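Side-chain contacts in SusD homolog (Bacteroides ovatus, PDB 4F53), which probably binds glycans, possibly mucin O-glycans, at the cell surface as a SusD-family outer membrane lipoprotein built largely of helices: residues M39-Q43 / E44-Q48; V333-A337 / S338-F342. All blocks are in the same frame, centred on the assembly; numbering follows the deposited sequence. Where two conformers were deposited one is given.

Contact 1: residues M39-Q43 / E44-Q48; sequences MMPEQ and ENFSQ
P41 lies against the ring of F46 where the loop after helix 25-37 turns into helix 44-58. The proline brings CB and CG against ring atoms CD2 and CE2 at a slant, CB coming within 3.6 Å of F46 CD2. With CG anti to the backbone N (chi1 179°), F46 sends its ring back along the incoming loop rather than forward with the helix. K95 makes a cation-pi contact with the same ring and F92 meets it edge-to-face; replacing F46 by an alanine would probably open a gap beside P41 and leave K95 and F92 without their aromatic partner.

Q43 is the N-cap residue, and its carbonyl O takes the first bonds of the helix: S47 N, at 2.8 Å from Q43 O, arrives almost in line with the carbonyl, whereas F46 N, 3.0 Å from the same O, stands above the carbonyl plane. The Q43 side chain reaches out, extended beyond CG, to cross N45 at a slant. Their amide planes are 80° apart, and the bond from Q43 NE2 to N45 OD1 is weak at 3.4 Å, and doubtful, since both side chains were modelled in two conformers. Both are exposed, and Q43 OE1 has a stronger partner in K95.

On the buried side, S47 CB packs 3.3 Å from P41 O. A water donates to P41 O and accepts from S47 OG at 2.9 Å, so the hydroxyl proton is directed to the water. The chemistry thus divides: apolar packing and a water bridge fix the inner side of the loop-to-helix turn, two main-chain bonds start the helix, and the outer amide pair adds little hold.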
HETATM    1  N   MSE A  39       0.053   9.418  -6.975  1.00 26.85           N
HETATM    2  CA  MSE A  39       0.380   8.828  -5.658  1.00 25.74           C
HETATM    3  C   MSE A  39      -0.470   7.572  -5.387  1.00 31.67           C
HETATM    4  O   MSE A  39      -0.039   6.650  -4.699  1.00 30.70           O
HETATM    5  CB  MSE A  39       0.149   9.855  -4.528  1.00 26.38           C
HETATM    6  CG  MSE A  39       1.031  11.106  -4.686  1.00 32.20           C
HETATM    7 SE   MSE A  39       1.115  12.110  -3.021  0.75 36.99          SE
HETATM    8  CE  MSE A  39      -0.560  12.900  -3.088  1.00 33.37           C
HETATM    9  N   MSE A  40      -1.704   7.577  -5.910  1.00 29.23           N
HETATM   10  CA  MSE A  40      -2.721   6.520  -5.771  1.00 27.37           C
HETATM   11  C   MSE A  40      -3.588   6.651  -7.032  1.00 33.89           C
HETATM   12  O   MSE A  40      -4.649   7.290  -6.995  1.00 33.22           O
HETATM   13  CB  MSE A  40      -3.500   6.748  -4.459  1.00 27.92           C
HETATM   14  CG  MSE A  40      -4.263   5.518  -3.997  1.00 32.35           C
HETATM   15 SE   MSE A  40      -3.077   4.055  -3.446  0.75 36.92          SE
HETATM   16  CE  MSE A  40      -2.237   4.987  -1.947  1.00 32.44           C
ATOM     17  N   PRO A  41      -3.065   6.173  -8.193  1.00 33.58           N
ATOM     18  CA  PRO A  41      -3.697   6.500  -9.487  1.00 32.90           C
ATOM     19  C   PRO A  41      -5.155   6.108  -9.660  1.00 35.28           C
ATOM     20  O   PRO A  41      -5.589   5.044  -9.257  1.00 33.36           O
ATOM     21  CB  PRO A  41      -2.819   5.799 -10.521  1.00 35.44           C
ATOM     22  CG  PRO A  41      -1.903   4.900  -9.736  1.00 40.35           C
ATOM     23  CD  PRO A  41      -1.765   5.483  -8.387  1.00 35.53           C
ATOM     24  N   GLU A  42      -5.903   7.030 -10.263  1.00 31.69           N
ATOM     25  CA  GLU A  42      -7.318   6.918 -10.561  1.00 30.84           C
ATOM     26  C   GLU A  42      -7.581   6.146 -11.867  1.00 35.77           C
ATOM     27  O   GLU A  42      -8.568   5.399 -11.912  1.00 36.44           O
ATOM     28  CB  GLU A  42      -7.937   8.309 -10.649  1.00 31.70           C
ATOM     29  CG  GLU A  42      -9.432   8.272 -10.872  1.00 35.99           C
ATOM     30  CD  GLU A  42     -10.119   9.609 -11.034  1.00 39.91           C
ATOM     31  OE1 GLU A  42      -9.695  10.585 -10.377  1.00 36.15           O
ATOM     32  OE2 GLU A  42     -11.106   9.668 -11.796  1.00 36.43           O
ATOM     33  N   GLN A  43      -6.729   6.352 -12.915  1.00 31.36           N
ATOM     34  CA  GLN A  43      -6.872   5.698 -14.214  0.50 31.66           C
ATOM     35  C   GLN A  43      -7.060   4.198 -13.974  1.00 35.44           C
ATOM     36  O   GLN A  43      -6.157   3.538 -13.432  1.00 33.43           O
ATOM     37  CB  GLN A  43      -5.662   6.008 -15.117  0.50 33.44           C
ATOM     38  CG  GLN A  43      -5.899   5.732 -16.615  0.50 34.83           C
ATOM     39  CD  GLN A  43      -4.628   5.854 -17.440  0.50 42.98           C
ATOM     40  OE1 GLN A  43      -3.585   6.274 -16.954  0.50 31.95           O
ATOM     41  NE2 GLN A  43      -4.675   5.474 -18.713  0.50 38.25           N
ATOM     42  N   GLU A  44      -8.270   3.697 -14.298  1.00 34.65           N
ATOM     43  CA  GLU A  44      -8.714   2.325 -14.062  1.00 35.60           C
ATOM     44  C   GLU A  44      -7.811   1.268 -14.684  1.00 41.18           C
ATOM     45  O   GLU A  44      -7.607   0.255 -14.037  1.00 41.39           O
ATOM     46  CB  GLU A  44     -10.185   2.109 -14.484  1.00 37.01           C
ATOM     47  CG  GLU A  44     -10.461   2.343 -15.961  1.00 46.23           C
ATOM     48  CD  GLU A  44     -11.892   2.129 -16.411  1.00 54.36           C
ATOM     49  OE1 GLU A  44     -12.819   2.613 -15.721  1.00 45.18           O
ATOM     50  OE2 GLU A  44     -12.085   1.523 -17.486  1.00 53.98           O
ATOM     51  N   ASN A  45      -7.251   1.506 -15.883  1.00 39.75           N
ATOM     52  CA  ASN A  45      -6.392   0.531 -16.552  0.50 40.88           C
ATOM     53  C   ASN A  45      -4.939   0.616 -16.050  1.00 46.55           C
ATOM     54  O   ASN A  45      -4.082  -0.115 -16.545  1.00 52.73           O
ATOM     55  CB  ASN A  45      -6.465   0.666 -18.092  0.50 42.94           C
ATOM     56  CG  ASN A  45      -6.235   2.055 -18.639  0.50 73.35           C
ATOM     57  OD1 ASN A  45      -6.951   3.009 -18.314  0.50 75.96           O
ATOM     58  ND2 ASN A  45      -5.297   2.176 -19.564  0.50 63.67           N
ATOM     59  N   PHE A  46      -4.648   1.491 -15.081  1.00 37.38           N
ATOM     60  CA  PHE A  46      -3.314   1.588 -14.509  1.00 34.86           C
ATOM     61  C   PHE A  46      -3.425   1.097 -13.079  1.00 36.59           C
ATOM     62  O   PHE A  46      -2.693   0.195 -12.674  1.00 35.83           O
ATOM     63  CB  PHE A  46      -2.729   3.008 -14.600  1.00 35.76           C
ATOM     64  CG  PHE A  46      -1.344   3.167 -13.994  1.00 35.40           C
ATOM     65  CD1 PHE A  46      -0.339   2.227 -14.244  1.00 36.50           C
ATOM     66  CD2 PHE A  46      -1.022   4.291 -13.241  1.00 33.72           C
ATOM     67  CE1 PHE A  46       0.933   2.379 -13.695  1.00 35.38           C
ATOM     68  CE2 PHE A  46       0.255   4.450 -12.716  1.00 35.70           C
ATOM     69  CZ  PHE A  46       1.220   3.490 -12.945  1.00 34.74           C
ATOM     70  N   SER A  47      -4.419   1.635 -12.357  1.00 33.20           N
ATOM     71  CA  SER A  47      -4.806   1.283 -10.985  1.00 31.49           C
ATOM     72  C   SER A  47      -5.026  -0.224 -10.855  1.00 33.63           C
ATOM     73  O   SER A  47      -4.588  -0.816  -9.868  1.00 34.94           O
ATOM     74  CB  SER A  47      -6.094   2.024 -10.595  1.00 32.42           C
ATOM     75  OG  SER A  47      -6.440   1.733  -9.253  1.00 38.84           O
ATOM     76  N   GLN A  48      -5.721  -0.834 -11.832  1.00 28.12           N
ATOM     77  CA  GLN A  48      -6.031  -2.269 -11.822  1.00 27.34           C
ATOM     78  C   GLN A  48      -4.775  -3.107 -11.673  1.00 31.99           C
ATOM     79  O   GLN A  48      -4.784  -4.061 -10.911  1.00 31.94           O
ATOM     80  CB  GLN A  48      -6.794  -2.710 -13.078  1.00 27.98           C
ATOM     81  CG  GLN A  48      -7.415  -4.073 -12.850  1.00 34.71           C
ATOM     82  CD  GLN A  48      -8.286  -4.577 -13.943  1.00 45.85           C
ATOM     83  OE1 GLN A  48      -8.180  -4.196 -15.108  1.00 44.42           O
ATOM     84  NE2 GLN A  48      -9.147  -5.488 -13.563  1.00 35.47           N
TER
HETATM   85  O   HOH W   1      -5.452   3.406  -7.139  1.00 34.93           O

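Contact 2: residues V333-A337 / S338-F342; sequences VVFRA and SEVAF
The ring of F335 and the carboxylate of E339 meet where strand 332-335, ending in a classic beta bulge with V334 and F335 both facing A241, passes into helix 337-349. E339 CD is 3.4 Å from F335 CE1, and the two flat groups are turned only 23° from each other. CG of E339 is anti to the backbone N (chi1 -179°), which carries the extended chain back toward the strand end; V340 CG2 adds an apolar touch 3.8 Å from F335 CE1. This is the tight part.

The looser part, also buried, is at the helix start. E339 N to R336 O and A341 N to A337 O are both weak bonds of 3.3 Å, and S338 OG comes no nearer than 3.8 Å to R336 CB, its polar partner being E372. R336 likewise leads away, to the carbonyl of F439. One enclosed water bridges R336 N and E339 OE1, which N438 also bonds. Salt-bridged through OE2 to R203 of helix 190-207, the buried carboxylate is likely to remain ionised; its charge ties the two helices, while packing, the water and R203's cation-pi contact with F335 hold the strand end.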
ATOM      1  N   VAL A 333      -8.124   6.826  -1.286  1.00 28.23           N
ATOM      2  CA  VAL A 333      -7.426   6.868  -0.010  1.00 26.67           C
ATOM      3  C   VAL A 333      -5.935   6.981  -0.292  1.00 30.59           C
ATOM      4  O   VAL A 333      -5.346   6.048  -0.849  1.00 28.86           O
ATOM      5  CB  VAL A 333      -7.791   5.639   0.878  1.00 28.41           C
ATOM      6  CG1 VAL A 333      -6.951   5.620   2.158  1.00 28.00           C
ATOM      7  CG2 VAL A 333      -9.298   5.596   1.193  1.00 26.61           C
ATOM      8  N   VAL A 334      -5.313   8.119   0.105  1.00 28.03           N
ATOM      9  CA  VAL A 334      -3.889   8.347  -0.177  1.00 26.77           C
ATOM     10  C   VAL A 334      -3.018   8.078   1.079  1.00 31.32           C
ATOM     11  O   VAL A 334      -2.034   7.355   0.987  1.00 29.93           O
ATOM     12  CB  VAL A 334      -3.631   9.760  -0.784  1.00 29.94           C
ATOM     13  CG1 VAL A 334      -2.155   9.955  -1.106  1.00 29.84           C
ATOM     14  CG2 VAL A 334      -4.492  10.003  -2.030  1.00 28.98           C
ATOM     15  N   PHE A 335      -3.376   8.655   2.232  1.00 28.59           N
ATOM     16  CA  PHE A 335      -2.603   8.523   3.456  1.00 27.50           C
ATOM     17  C   PHE A 335      -3.503   8.840   4.647  1.00 32.36           C
ATOM     18  O   PHE A 335      -3.859  10.001   4.907  1.00 33.17           O
ATOM     19  CB  PHE A 335      -1.366   9.455   3.394  1.00 29.36           C
ATOM     20  CG  PHE A 335      -0.188   9.177   4.311  1.00 29.72           C
ATOM     21  CD1 PHE A 335      -0.347   8.439   5.478  1.00 27.88           C
ATOM     22  CD2 PHE A 335       1.065   9.741   4.055  1.00 32.48           C
ATOM     23  CE1 PHE A 335       0.717   8.252   6.355  1.00 28.50           C
ATOM     24  CE2 PHE A 335       2.131   9.535   4.923  1.00 33.88           C
ATOM     25  CZ  PHE A 335       1.955   8.782   6.068  1.00 30.42           C
ATOM     26  N   ARG A 336      -3.885   7.792   5.361  1.00 27.19           N
ATOM     27  CA  ARG A 336      -4.776   7.886   6.518  1.00 26.78           C
ATOM     28  C   ARG A 336      -4.051   8.379   7.756  1.00 32.62           C
ATOM     29  O   ARG A 336      -2.903   7.991   7.995  1.00 33.33           O
ATOM     30  CB  ARG A 336      -5.373   6.511   6.831  1.00 22.12           C
ATOM     31  CG  ARG A 336      -6.204   5.891   5.722  1.00 25.42           C
ATOM     32  CD  ARG A 336      -7.038   4.828   6.378  1.00 24.16           C
ATOM     33  NE  ARG A 336      -7.905   4.079   5.471  1.00 27.12           N
ATOM     34  CZ  ARG A 336      -9.140   4.437   5.141  1.00 31.17           C
ATOM     35  NH1 ARG A 336      -9.637   5.587   5.559  1.00 28.32           N
ATOM     36  NH2 ARG A 336      -9.868   3.670   4.348  1.00 24.57           N
ATOM     37  N   ALA A 337      -4.747   9.177   8.579  1.00 30.08           N
ATOM     38  CA  ALA A 337      -4.232   9.663   9.877  1.00 29.21           C
ATOM     39  C   ALA A 337      -4.070   8.492  10.844  1.00 30.55           C
ATOM     40  O   ALA A 337      -3.148   8.513  11.630  1.00 30.55           O
ATOM     41  CB  ALA A 337      -5.173  10.717  10.478  1.00 29.72           C
ATOM     42  N   SER A 338      -4.929   7.454  10.761  1.00 25.28           N
ATOM     43  CA  SER A 338      -4.811   6.273  11.626  1.00 24.81           C
ATOM     44  C   SER A 338      -3.438   5.565  11.432  1.00 30.61           C
ATOM     45  O   SER A 338      -2.874   5.090  12.414  1.00 32.06           O
ATOM     46  CB  SER A 338      -5.971   5.304  11.402  1.00 23.01           C
ATOM     47  OG  SER A 338      -5.906   4.753  10.101  1.00 24.94           O
ATOM     48  N   GLU A 339      -2.869   5.583  10.203  1.00 28.79           N
ATOM     49  CA  GLU A 339      -1.534   5.006   9.892  1.00 29.34           C
ATOM     50  C   GLU A 339      -0.427   5.706  10.730  1.00 30.87           C
ATOM     51  O   GLU A 339       0.424   5.037  11.294  1.00 30.84           O
ATOM     52  CB  GLU A 339      -1.229   5.125   8.384  1.00 30.86           C
ATOM     53  CG  GLU A 339       0.119   4.534   7.974  1.00 40.69           C
ATOM     54  CD  GLU A 339       0.644   4.852   6.582  1.00 48.93           C
ATOM     55  OE1 GLU A 339      -0.156   4.931   5.618  1.00 41.91           O
ATOM     56  OE2 GLU A 339       1.881   4.975   6.448  1.00 39.23           O
ATOM     57  N   VAL A 340      -0.517   7.030  10.873  1.00 26.78           N
ATOM     58  CA  VAL A 340       0.416   7.860  11.621  1.00 27.51           C
ATOM     59  C   VAL A 340       0.369   7.506  13.110  1.00 29.55           C
ATOM     60  O   VAL A 340       1.418   7.393  13.743  1.00 28.80           O
ATOM     61  CB  VAL A 340       0.125   9.369  11.364  1.00 32.71           C
ATOM     62  CG1 VAL A 340       0.977  10.256  12.271  1.00 32.20           C
ATOM     63  CG2 VAL A 340       0.350   9.711   9.887  1.00 32.47           C
ATOM     64  N   ALA A 341      -0.832   7.293  13.661  1.00 25.58           N
ATOM     65  CA  ALA A 341      -0.958   6.895  15.061  1.00 24.19           C
ATOM     66  C   ALA A 341      -0.300   5.498  15.289  1.00 27.17           C
ATOM     67  O   ALA A 341       0.420   5.309  16.283  1.00 28.58           O
ATOM     68  CB  ALA A 341      -2.414   6.905  15.487  1.00 24.25           C
ATOM     69  N   PHE A 342      -0.459   4.574  14.332  1.00 22.37           N
ATOM     70  CA  PHE A 342       0.153   3.242  14.415  1.00 22.58           C
ATOM     71  C   PHE A 342       1.667   3.308  14.209  1.00 27.28           C
ATOM     72  O   PHE A 342       2.397   2.548  14.847  1.00 28.63           O
ATOM     73  CB  PHE A 342      -0.499   2.256  13.438  1.00 23.44           C
ATOM     74  CG  PHE A 342      -1.906   1.881  13.855  1.00 24.38           C
ATOM     75  CD1 PHE A 342      -2.140   1.209  15.057  1.00 24.65           C
ATOM     76  CD2 PHE A 342      -2.992   2.130  13.009  1.00 25.04           C
ATOM     77  CE1 PHE A 342      -3.438   0.842  15.424  1.00 25.16           C
ATOM     78  CE2 PHE A 342      -4.282   1.733  13.372  1.00 26.46           C
ATOM     79  CZ  PHE A 342      -4.489   1.079  14.567  1.00 23.28           C
TER
HETATM   80  O   HOH W   2      -2.544   5.263   4.565  1.00 33.06           O

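Overall arrangement
Both contacts lie where the chain enters a helix, from a loop into 44-58 in contact 1 and from a strand into 337-349 in contact 2, and they lie in series along the sequence with centres about 20 Å apart. Contact 2 is wholly buried, whereas contact 1 has an inner face and an exposed outer amide pair. Each includes a phenylalanine in a cation-pi contact and a bridging water, but the partner of the ring differs: a proline in 39-48, a carboxylate in 333-342. Where they meet, the selenomethionines M39 and M40 pack on strand 332-335, M40 CG lying 3.4 Å from V333 O, so the loop packs directly on the strand.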